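Local coordinates for protein adenosylmethionine-8-amino-7-oxononanoate aminotransferase (Methanocaldococcus jannaschii, PDB 6ZHK) that probably transfers the amino group of S-adenosylmethionine to 8-amino-7-oxononanoate, a pyridoxal-phosphate-dependent step of biotin biosynthesis, at residues D107-K115 with L291-L299; A129-R140 with T313-F323. One frame throughout, in Å; residues are numbered along the deposited sequence. Where two conformers were deposited one is given.

Contact 1: D107-K115 with L291-L299; sequences DITPKHLTK and LEKPDILCL. With MG (magnesium ion), chain C.
The imidazole of His112 lies sandwiched between Glu292 and its own neighbour Leu113. Over one face runs the backbone of Glu292, its carbonyl carbon 3.4 Å above the plane toward the rim, and Glu292 CB makes a CH-pi contact 4.2 Å from the ring centroid; Leu113 CG backs the opposite face. At the edge, His112 NE2 donates to Pro294 O over 2.8 Å. The acceptor lies in the ring plane, but the donor stands above the carbonyl plane, and the N-H...O angle of 138° leaves the bond bent. His112 CG sits between the backbone N and the carbonyl carbon (chi1 59°), which points the NE2 edge at Pro294 O and lays one face on Glu292. Glu292, at positive phi, ends helix 286-291 in a Schellman motif, and a cis peptide precedes Pro294. Lys293 NZ forms a salt bridge with Asp295 OD1, while Asp295 OD2 accepts from Phe265 N. In the large domain of this fold type I aminotransferase, the segment then becomes strand 296-299 of the seven-stranded mixed sheet, and residues 107-115 lead from helix 96-108 into strand 115-119, outermost within this chain. Leucines carry the apolar part: Leu113 CD1 rests 3.7 Å from Leu297 CB, the two side chains crossing at about a right angle. Leu113 CD2 lies against Pro294 O and Asp295 O. Leu297 CG, anti to its N, leads CD2 up to Thr109 CG2 at 3.9 Å. The hydroxyl branch of Thr109 instead reaches a magnesium ion that ties helix end to type I turn: Pro110 O and Leu113 O bind it at 2.2 Å each, Thr109 OG1 at a longer 2.6 Å, with Val106 O and a water as further ligands. Thr109 OG1 also bonds to Leu105 O.

Contact 2: A129-R140 with T313-F323; sequences AIKMAYQYYVLR and TLTTDEIYNQF
Leu139 CD1 sits over one face of the Phe323 ring, 3.9 Å from its centroid and 19° off the normal, a CH-pi contact between side chains that cross at about a right angle. Two oxygens line the edge of the same ring: Met132 O lies 3.5 Å from Phe323 CZ and Gln135 OE1 3.6 Å from Phe323 CE2, both facing the C-H rim. Trp22 of the second subunit adds an edge-to-face contact with Phe323, placing it at the dimer interface. The Tyr136 ring swings to helix 317-321 because its CG stands anti to the backbone N (chi1 168°). Ile319 CD1 is placed over its face, but Ile319 has two conformers and the closeness of this one is doubtful; Gln322 CG approaches Tyr136 CD1 obliquely. Apolar packing of a thioether and methyls joins helix 129-140 to the strand. Met132 SD lies 3.5 Å from Thr315 CG2, and Thr313 CG2 is 4.0 Å from Ala129 CB. These methyls project from strand 311-315, the antiparallel strand of the large-domain sheet in this fold type I enzyme; helix 122-140 packs across that face of the sheet. Polar contacts gather at the other end of the interface. Tyr136 OH donates to Glu318 OE2, which lies near the ring plane, though the modelled 2.4 Å is too short to be trusted. Replacing Tyr136 by a phenylalanine would remove the hydroxyl and probably leave Glu318, and the weakly bonded Arg140 NH2, without that partner. The Arg140 guanidinium is engaged chiefly by Asp262. Gln322 lays its amide against the backbone and first side-chain carbons of Arg140, with OE1 3.5 Å from Arg140 CA. Thr316, the N-cap of helix 317-321, accepts from Ile319 N through OG1.

Both contacts are mostly buried and meet in one sheet, where strands 296-299 and 311-315 are neighbours joined by a probable hydrogen bond from Leu314 N to Leu297 O. They use different faces of it: Leu297 turns to the metal-bound turn of contact 1, whereas Ile296 and Thr313 pack together on the side of helix 122-140. A further hydrogen bond, between Thr114 OG1 and Asp317 OD1, ties the turn region to the short helix of contact 2. Contact 1 buries 338 Å² and relies on backbone carbonyls, a histidine and magnesium; contact 2 buries 632 Å² and relies on aromatic rings and methyls. Each has an exposed glutamate, Glu292 and Glu318, at its margin.

Contact 1: D107-K115 with L291-L299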
loop_
_atom_site.group_PDB
_atom_site.type_symbol
_atom_site.label_atom_id
_atom_site.label_comp_id
_atom_site.label_asym_id
_atom_site.label_seq_id
_atom_site.Cartn_x
_atom_site.Cartn_y
_atom_site.Cartn_z
ATOM N N ASP A 107 -5.999 1.883 22.954
ATOM C CA ASP A 107 -5.972 1.332 24.320
ATOM C C ASP A 107 -4.740 0.463 24.564
ATOM O O ASP A 107 -4.254 0.448 25.681
ATOM C CB ASP A 107 -7.267 0.581 24.682
ATOM C CG ASP A 107 -8.452 1.510 24.871
ATOM O OD1 ASP A 107 -8.224 2.788 24.981
ATOM O OD2 ASP A 107 -9.584 0.994 24.851
ATOM N N ILE A 108 -4.251 -0.301 23.576
ATOM C CA ILE A 108 -3.099 -1.143 23.885
ATOM C C ILE A 108 -1.768 -0.446 23.664
ATOM O O ILE A 108 -0.744 -1.029 23.989
ATOM C CB ILE A 108 -3.067 -2.455 23.102
ATOM C CG1 ILE A 108 -3.113 -2.171 21.605
ATOM C CG2 ILE A 108 -4.152 -3.415 23.573
ATOM C CD1 ILE A 108 -2.941 -3.435 20.813
ATOM N N THR A 109 -1.766 0.738 23.051
ATOM C CA THR A 109 -0.469 1.371 22.849
ATOM C C THR A 109 -0.246 2.382 23.955
ATOM O O THR A 109 -1.205 2.781 24.624
ATOM C CB THR A 109 -0.449 2.122 21.514
ATOM O OG1 THR A 109 -1.669 2.852 21.385
ATOM C CG2 THR A 109 -0.399 1.146 20.360
ATOM N N PRO A 110 0.993 2.895 24.117
ATOM C CA PRO A 110 1.239 3.984 25.064
ATOM C C PRO A 110 0.150 5.068 25.049
ATOM O O PRO A 110 -0.543 5.337 24.038
ATOM C CB PRO A 110 2.648 4.505 24.696
ATOM C CG PRO A 110 3.334 3.221 24.174
ATOM C CD PRO A 110 2.218 2.480 23.426
ATOM N N LYS A 111 0.012 5.641 26.261
ATOM C CA LYS A 111 -1.140 6.474 26.508
ATOM C C LYS A 111 -1.098 7.778 25.735
ATOM O O LYS A 111 -2.151 8.363 25.584
ATOM C CB LYS A 111 -1.368 6.728 28.004
ATOM C CG LYS A 111 -2.316 5.696 28.626
ATOM C CD LYS A 111 -1.725 4.287 28.700
ATOM C CE LYS A 111 -2.469 3.243 27.878
ATOM N NZ LYS A 111 -1.607 2.126 27.392
ATOM N N HIS A 112 0.083 8.236 25.294
ATOM C CA HIS A 112 0.119 9.501 24.569
ATOM C C HIS A 112 -0.273 9.271 23.105
ATOM O O HIS A 112 -0.413 10.247 22.385
ATOM C CB HIS A 112 1.488 10.187 24.619
ATOM C CG HIS A 112 2.580 9.345 24.048
ATOM N ND1 HIS A 112 3.072 8.248 24.716
ATOM C CD2 HIS A 112 3.261 9.421 22.882
ATOM C CE1 HIS A 112 3.995 7.658 23.978
ATOM N NE2 HIS A 112 4.134 8.354 22.845
ATOM N N LEU A 113 -0.424 8.004 22.709
ATOM C CA LEU A 113 -0.805 7.746 21.308
ATOM C C LEU A 113 -2.293 7.415 21.281
ATOM O O LEU A 113 -2.749 6.355 21.770
ATOM C CB LEU A 113 0.033 6.604 20.717
ATOM C CG LEU A 113 1.557 6.811 20.703
ATOM C CD1 LEU A 113 2.333 5.526 20.398
ATOM C CD2 LEU A 113 1.958 7.873 19.673
ATOM N N THR A 114 -3.037 8.362 20.680
ATOM C CA THR A 114 -4.466 8.505 20.877
ATOM C C THR A 114 -5.216 8.570 19.552
ATOM O O THR A 114 -6.450 8.692 19.554
ATOM C CB THR A 114 -4.750 9.797 21.654
ATOM O OG1 THR A 114 -4.004 10.837 21.032
ATOM C CG2 THR A 114 -4.309 9.704 23.103
ATOM N N LYS A 115 -4.508 8.570 18.426
ATOM C CA LYS A 115 -5.234 8.722 17.151
ATOM C C LYS A 115 -4.690 7.688 16.170
ATOM O O LYS A 115 -3.509 7.342 16.264
ATOM C CB LYS A 115 -5.003 10.112 16.566
ATOM C CG LYS A 115 -5.666 11.245 17.394
ATOM C CD LYS A 115 -7.176 11.147 17.337
ATOM C CE LYS A 115 -7.893 12.283 18.052
ATOM N NZ LYS A 115 -8.036 11.981 19.495
ATOM N N LEU A 291 8.534 10.072 28.547
ATOM C CA LEU A 291 8.936 11.088 27.592
ATOM C C LEU A 291 7.818 11.380 26.599
ATOM O O LEU A 291 7.875 12.399 25.924
ATOM C CB LEU A 291 10.172 10.619 26.806
ATOM C CG LEU A 291 11.479 10.544 27.610
ATOM C CD1 LEU A 291 12.560 9.816 26.819
ATOM C CD2 LEU A 291 11.957 11.940 27.970
ATOM N N GLU A 292 6.766 10.559 26.626
ATOM C CA GLU A 292 5.688 10.654 25.652
ATOM C C GLU A 292 6.302 10.555 24.255
ATOM O O GLU A 292 5.923 11.315 23.378
ATOM C CB GLU A 292 4.783 11.881 25.887
ATOM C CG GLU A 292 4.003 11.724 27.195
ATOM C CD GLU A 292 3.240 12.933 27.687
ATOM O OE1 GLU A 292 2.711 13.667 26.855
ATOM O OE2 GLU A 292 3.151 13.095 28.921
ATOM N N LYS A 293 7.247 9.606 24.072
ATOM C CA LYS A 293 7.795 9.370 22.740
ATOM C C LYS A 293 7.609 7.907 22.414
ATOM O O LYS A 293 7.572 7.056 23.314
ATOM C CB LYS A 293 9.277 9.719 22.728
ATOM C CG LYS A 293 9.533 11.204 22.918
ATOM C CD LYS A 293 9.260 11.948 21.619
ATOM C CE LYS A 293 9.415 13.444 21.745
ATOM N NZ LYS A 293 8.102 14.048 22.103
ATOM N N PRO A 294 7.479 7.519 21.132
ATOM C CA PRO A 294 7.544 8.427 19.993
ATOM C C PRO A 294 6.276 9.249 19.822
ATOM O O PRO A 294 5.220 8.861 20.290
ATOM C CB PRO A 294 7.589 7.439 18.818
ATOM C CG PRO A 294 6.712 6.269 19.278
ATOM C CD PRO A 294 7.159 6.155 20.753
ATOM N N ASP A 295 6.378 10.309 19.004
ATOM C CA ASP A 295 5.238 11.123 18.640
ATOM C C ASP A 295 4.366 10.417 17.629
ATOM O O ASP A 295 3.148 10.604 17.614
ATOM C CB ASP A 295 5.714 12.436 18.000
ATOM C CG ASP A 295 6.552 13.196 18.997
ATOM O OD1 ASP A 295 5.923 13.752 19.938
ATOM O OD2 ASP A 295 7.798 13.147 18.876
ATOM N N ILE A 296 4.989 9.580 16.824
ATOM C CA ILE A 296 4.241 8.841 15.816
ATOM C C ILE A 296 4.809 7.424 15.808
ATOM O O ILE A 296 6.002 7.253 15.829
ATOM C CB ILE A 296 4.398 9.467 14.414
ATOM C CG1 ILE A 296 4.071 10.961 14.382
ATOM C CG2 ILE A 296 3.608 8.684 13.378
ATOM C CD1 ILE A 296 4.048 11.519 12.932
ATOM N N LEU A 297 3.932 6.429 15.800
ATOM C CA LEU A 297 4.219 4.996 15.839
ATOM C C LEU A 297 3.635 4.390 14.557
ATOM O O LEU A 297 2.441 4.534 14.336
ATOM C CB LEU A 297 3.525 4.382 17.064
ATOM C CG LEU A 297 3.618 2.831 17.157
ATOM C CD1 LEU A 297 5.098 2.434 17.295
ATOM C CD2 LEU A 297 2.769 2.305 18.317
ATOM N N CYS A 298 4.453 3.623 13.795
ATOM C CA CYS A 298 3.979 2.948 12.598
ATOM C C CYS A 298 3.869 1.445 12.883
ATOM O O CYS A 298 4.778 0.881 13.455
ATOM C CB CYS A 298 4.942 3.142 11.443
ATOM S SG CYS A 298 5.096 4.920 11.087
ATOM N N LEU A 299 2.737 0.823 12.508
ATOM C CA LEU A 299 2.468 -0.609 12.715
ATOM C C LEU A 299 2.047 -1.256 11.396
ATOM O O LEU A 299 1.578 -0.601 10.480
ATOM C CB LEU A 299 1.317 -0.752 13.697
ATOM C CG LEU A 299 1.532 -0.081 15.061
ATOM C CD1 LEU A 299 0.298 -0.215 15.941
ATOM C CD2 LEU A 299 2.742 -0.716 15.738
HETATM MG MG MG C . -2.418 4.630 23.098
HETATM O O HOH W 1 -3.687 5.590 24.505
#

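Contact 2: A129-R140 with T313-F323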
loop_
_atom_site.group_PDB
_atom_site.type_symbol
_atom_site.label_atom_id
_atom_site.label_comp_id
_atom_site.label_asym_id
_atom_site.label_seq_id
_atom_site.Cartn_x
_atom_site.Cartn_y
_atom_site.Cartn_z
ATOM N N ALA A 129 3.384 8.931 8.093
ATOM C CA ALA A 129 4.090 9.528 9.220
ATOM C C ALA A 129 4.956 10.694 8.708
ATOM O O ALA A 129 5.015 11.754 9.322
ATOM C CB ALA A 129 4.938 8.491 9.946
ATOM N N ILE A 130 5.700 10.468 7.632
ATOM C CA ILE A 130 6.560 11.509 7.065
ATOM C C ILE A 130 5.704 12.748 6.771
ATOM O O ILE A 130 6.119 13.866 7.079
ATOM C CB ILE A 130 7.306 10.971 5.797
ATOM C CG1 ILE A 130 8.469 10.062 6.188
ATOM C CG2 ILE A 130 7.752 12.076 4.828
ATOM C CD1 ILE A 130 9.011 9.273 4.949
ATOM N N LYS A 131 4.563 12.553 6.090
ATOM C CA LYS A 131 3.764 13.660 5.603
ATOM C C LYS A 131 3.118 14.396 6.760
ATOM O O LYS A 131 3.066 15.618 6.753
ATOM C CB LYS A 131 2.752 13.246 4.541
ATOM C CG LYS A 131 3.390 12.668 3.267
ATOM C CD LYS A 131 2.331 12.212 2.290
ATOM C CE LYS A 131 1.182 13.212 2.081
ATOM N NZ LYS A 131 0.263 12.733 1.007
ATOM N N MET A 132 2.706 13.658 7.803
ATOM C CA MET A 132 2.106 14.276 8.971
ATOM C C MET A 132 3.155 15.158 9.639
ATOM O O MET A 132 2.817 16.277 10.022
ATOM C CB MET A 132 1.671 13.165 9.959
ATOM C CG MET A 132 0.404 12.457 9.511
ATOM S SD MET A 132 0.161 11.120 10.678
ATOM C CE MET A 132 -1.495 10.584 10.248
ATOM N N ALA A 133 4.391 14.647 9.786
ATOM C CA ALA A 133 5.450 15.341 10.512
ATOM C C ALA A 133 5.797 16.615 9.734
ATOM O O ALA A 133 5.790 17.690 10.284
ATOM C CB ALA A 133 6.675 14.462 10.717
ATOM N N TYR A 134 5.897 16.471 8.399
ATOM C CA TYR A 134 6.276 17.587 7.544
ATOM C C TYR A 134 5.199 18.667 7.647
ATOM O O TYR A 134 5.500 19.880 7.838
ATOM C CB TYR A 134 6.478 17.143 6.087
ATOM C CG TYR A 134 6.861 18.341 5.218
ATOM C CD1 TYR A 134 8.177 18.804 5.211
ATOM C CD2 TYR A 134 5.906 19.053 4.484
ATOM C CE1 TYR A 134 8.544 19.927 4.461
ATOM C CE2 TYR A 134 6.256 20.186 3.780
ATOM C CZ TYR A 134 7.568 20.608 3.752
ATOM O OH TYR A 134 7.919 21.741 3.049
ATOM N N GLN A 135 3.949 18.234 7.452
ATOM C CA GLN A 135 2.869 19.216 7.377
ATOM C C GLN A 135 2.532 19.776 8.749
ATOM O O GLN A 135 2.166 20.953 8.853
ATOM C CB GLN A 135 1.668 18.685 6.600
ATOM C CG GLN A 135 0.577 19.754 6.488
ATOM C CD GLN A 135 -0.461 19.327 5.497
ATOM O OE1 GLN A 135 -0.592 18.143 5.174
ATOM N NE2 GLN A 135 -1.317 20.276 5.146
ATOM N N TYR A 136 2.761 18.988 9.807
ATOM C CA TYR A 136 2.602 19.535 11.151
ATOM C C TYR A 136 3.376 20.856 11.277
ATOM O O TYR A 136 2.846 21.869 11.766
ATOM C CB TYR A 136 3.128 18.548 12.181
ATOM C CG TYR A 136 3.285 19.069 13.593
ATOM C CD1 TYR A 136 2.188 19.212 14.458
ATOM C CD2 TYR A 136 4.536 19.419 14.065
ATOM C CE1 TYR A 136 2.361 19.630 15.795
ATOM C CE2 TYR A 136 4.710 19.854 15.386
ATOM C CZ TYR A 136 3.621 20.004 16.221
ATOM O OH TYR A 136 3.825 20.388 17.535
ATOM N N TYR A 137 4.660 20.841 10.908
ATOM C CA TYR A 137 5.485 22.017 11.148
ATOM C C TYR A 137 5.086 23.150 10.212
ATOM O O TYR A 137 5.112 24.305 10.611
ATOM C CB TYR A 137 6.980 21.719 10.989
ATOM C CG TYR A 137 7.531 20.880 12.121
ATOM C CD1 TYR A 137 7.664 21.417 13.398
ATOM C CD2 TYR A 137 7.879 19.538 11.927
ATOM C CE1 TYR A 137 8.188 20.670 14.454
ATOM C CE2 TYR A 137 8.407 18.797 12.978
ATOM C CZ TYR A 137 8.561 19.349 14.233
ATOM O OH TYR A 137 9.062 18.572 15.246
ATOM N N VAL A 138 4.677 22.832 8.973
ATOM C CA VAL A 138 4.205 23.915 8.139
ATOM C C VAL A 138 3.008 24.599 8.806
ATOM O O VAL A 138 2.885 25.845 8.804
ATOM C CB VAL A 138 3.775 23.351 6.777
ATOM C CG1 VAL A 138 2.980 24.380 6.006
ATOM C CG2 VAL A 138 4.974 22.839 5.991
ATOM N N LEU A 139 2.073 23.809 9.327
ATOM C CA LEU A 139 0.842 24.353 9.860
ATOM C C LEU A 139 1.144 25.110 11.147
ATOM O O LEU A 139 0.480 26.076 11.444
ATOM C CB LEU A 139 -0.157 23.211 10.158
ATOM C CG LEU A 139 -0.832 22.630 8.905
ATOM C CD1 LEU A 139 -1.618 21.381 9.261
ATOM C CD2 LEU A 139 -1.754 23.664 8.272
ATOM N N ARG A 140 2.117 24.636 11.895
ATOM C CA ARG A 140 2.437 25.262 13.171
ATOM C C ARG A 140 3.209 26.575 12.955
ATOM O O ARG A 140 3.405 27.346 13.902
ATOM C CB ARG A 140 3.331 24.344 13.998
ATOM C CG ARG A 140 3.390 24.705 15.482
ATOM C CD ARG A 140 4.266 23.685 16.199
ATOM N NE ARG A 140 5.708 23.786 15.890
ATOM C CZ ARG A 140 6.672 23.346 16.669
ATOM N NH1 ARG A 140 7.922 23.560 16.338
ATOM N NH2 ARG A 140 6.393 22.640 17.750
ATOM N N THR A 313 -0.831 4.239 11.356
ATOM C CA THR A 313 0.093 5.227 11.884
ATOM C C THR A 313 -0.615 5.892 13.066
ATOM O O THR A 313 -1.670 6.481 12.910
ATOM C CB THR A 313 0.369 6.285 10.791
ATOM O OG1 THR A 313 0.818 5.592 9.613
ATOM C CG2 THR A 313 1.384 7.313 11.241
ATOM N N LEU A 314 -0.058 5.745 14.258
ATOM C CA LEU A 314 -0.688 6.327 15.423
ATOM C C LEU A 314 0.075 7.605 15.827
ATOM O O LEU A 314 1.303 7.627 15.788
ATOM C CB LEU A 314 -0.586 5.287 16.562
ATOM C CG LEU A 314 -1.784 4.361 16.636
ATOM C CD1 LEU A 314 -1.854 3.389 15.445
ATOM C CD2 LEU A 314 -1.947 3.726 18.015
ATOM N N THR A 315 -0.652 8.640 16.281
ATOM C CA THR A 315 -0.038 9.913 16.657
ATOM C C THR A 315 -0.659 10.429 17.973
ATOM O O THR A 315 -1.658 9.877 18.484
ATOM C CB THR A 315 -0.213 11.006 15.580
ATOM O OG1 THR A 315 -1.556 11.475 15.667
ATOM C CG2 THR A 315 -0.084 10.499 14.159
ATOM N N THR A 316 -0.017 11.473 18.492
ATOM C CA THR A 316 -0.422 12.252 19.647
ATOM C C THR A 316 -1.542 13.183 19.220
ATOM O O THR A 316 -1.722 13.406 18.025
ATOM C CB THR A 316 0.750 13.077 20.180
ATOM O OG1 THR A 316 1.122 13.958 19.106
ATOM C CG2 THR A 316 1.895 12.185 20.611
ATOM N N ASP A 317 -2.326 13.664 20.191
ATOM C CA ASP A 317 -3.323 14.662 19.835
ATOM C C ASP A 317 -2.642 15.954 19.370
ATOM O O ASP A 317 -3.243 16.724 18.599
ATOM C CB ASP A 317 -4.241 14.997 21.019
ATOM C CG ASP A 317 -5.297 13.925 21.281
ATOM O OD1 ASP A 317 -5.489 13.025 20.439
ATOM O OD2 ASP A 317 -5.937 14.050 22.330
ATOM N N GLU A 318 -1.422 16.194 19.879
ATOM C CA GLU A 318 -0.713 17.423 19.528
ATOM C C GLU A 318 -0.538 17.485 18.002
ATOM O O GLU A 318 -0.812 18.489 17.361
ATOM C CB GLU A 318 0.618 17.512 20.282
ATOM C CG GLU A 318 1.594 18.576 19.754
ATOM C CD GLU A 318 1.260 20.075 19.756
ATOM O OE1 GLU A 318 0.337 20.478 20.537
ATOM O OE2 GLU A 318 1.916 20.877 18.958
ATOM N N ILE A 319 -0.154 16.363 17.425
ATOM C CA ILE A 319 0.063 16.352 15.986
ATOM C C ILE A 319 -1.269 16.503 15.257
ATOM O O ILE A 319 -1.391 17.330 14.359
ATOM C CB ILE A 319 0.841 15.098 15.572
ATOM C CG1 ILE A 319 2.295 15.176 16.071
ATOM C CG2 ILE A 319 0.723 14.835 14.042
ATOM C CD1 ILE A 319 3.098 16.361 15.611
ATOM N N TYR A 320 -2.255 15.688 15.647
ATOM C CA TYR A 320 -3.556 15.658 15.024
ATOM C C TYR A 320 -4.187 17.067 15.049
ATOM O O TYR A 320 -4.840 17.516 14.104
ATOM C CB TYR A 320 -4.394 14.629 15.803
ATOM C CG TYR A 320 -5.887 14.577 15.553
ATOM C CD1 TYR A 320 -6.765 15.467 16.179
ATOM C CD2 TYR A 320 -6.442 13.572 14.747
ATOM C CE1 TYR A 320 -8.147 15.388 15.973
ATOM C CE2 TYR A 320 -7.817 13.454 14.569
ATOM C CZ TYR A 320 -8.667 14.364 15.190
ATOM O OH TYR A 320 -10.004 14.215 15.061
ATOM N N ASN A 321 -4.025 17.759 16.173
ATOM C CA ASN A 321 -4.779 18.998 16.339
ATOM C C ASN A 321 -4.354 20.102 15.382
ATOM O O ASN A 321 -5.165 20.991 15.128
ATOM C CB ASN A 321 -4.613 19.565 17.754
ATOM C CG ASN A 321 -5.393 18.789 18.793
ATOM O OD1 ASN A 321 -6.314 18.060 18.462
ATOM N ND2 ASN A 321 -4.990 18.858 20.062
ATOM N N GLN A 322 -3.099 20.095 14.895
ATOM C CA GLN A 322 -2.630 21.092 13.956
ATOM C C GLN A 322 -3.448 21.038 12.676
ATOM O O GLN A 322 -3.513 22.039 11.983
ATOM C CB GLN A 322 -1.158 20.911 13.532
ATOM C CG GLN A 322 -0.136 21.597 14.418
ATOM C CD GLN A 322 -0.333 23.073 14.724
ATOM O OE1 GLN A 322 -0.714 23.876 13.878
ATOM N NE2 GLN A 322 -0.125 23.427 15.972
ATOM N N PHE A 323 -4.091 19.892 12.360
ATOM C CA PHE A 323 -4.782 19.761 11.075
ATOM C C PHE A 323 -6.278 20.080 11.186
ATOM O O PHE A 323 -7.044 19.923 10.215
ATOM C CB PHE A 323 -4.638 18.336 10.529
ATOM C CG PHE A 323 -3.213 17.947 10.240
ATOM C CD1 PHE A 323 -2.338 17.617 11.262
ATOM C CD2 PHE A 323 -2.762 17.903 8.925
ATOM C CE1 PHE A 323 -1.032 17.235 10.947
ATOM C CE2 PHE A 323 -1.441 17.556 8.606
ATOM C CZ PHE A 323 -0.556 17.226 9.620
#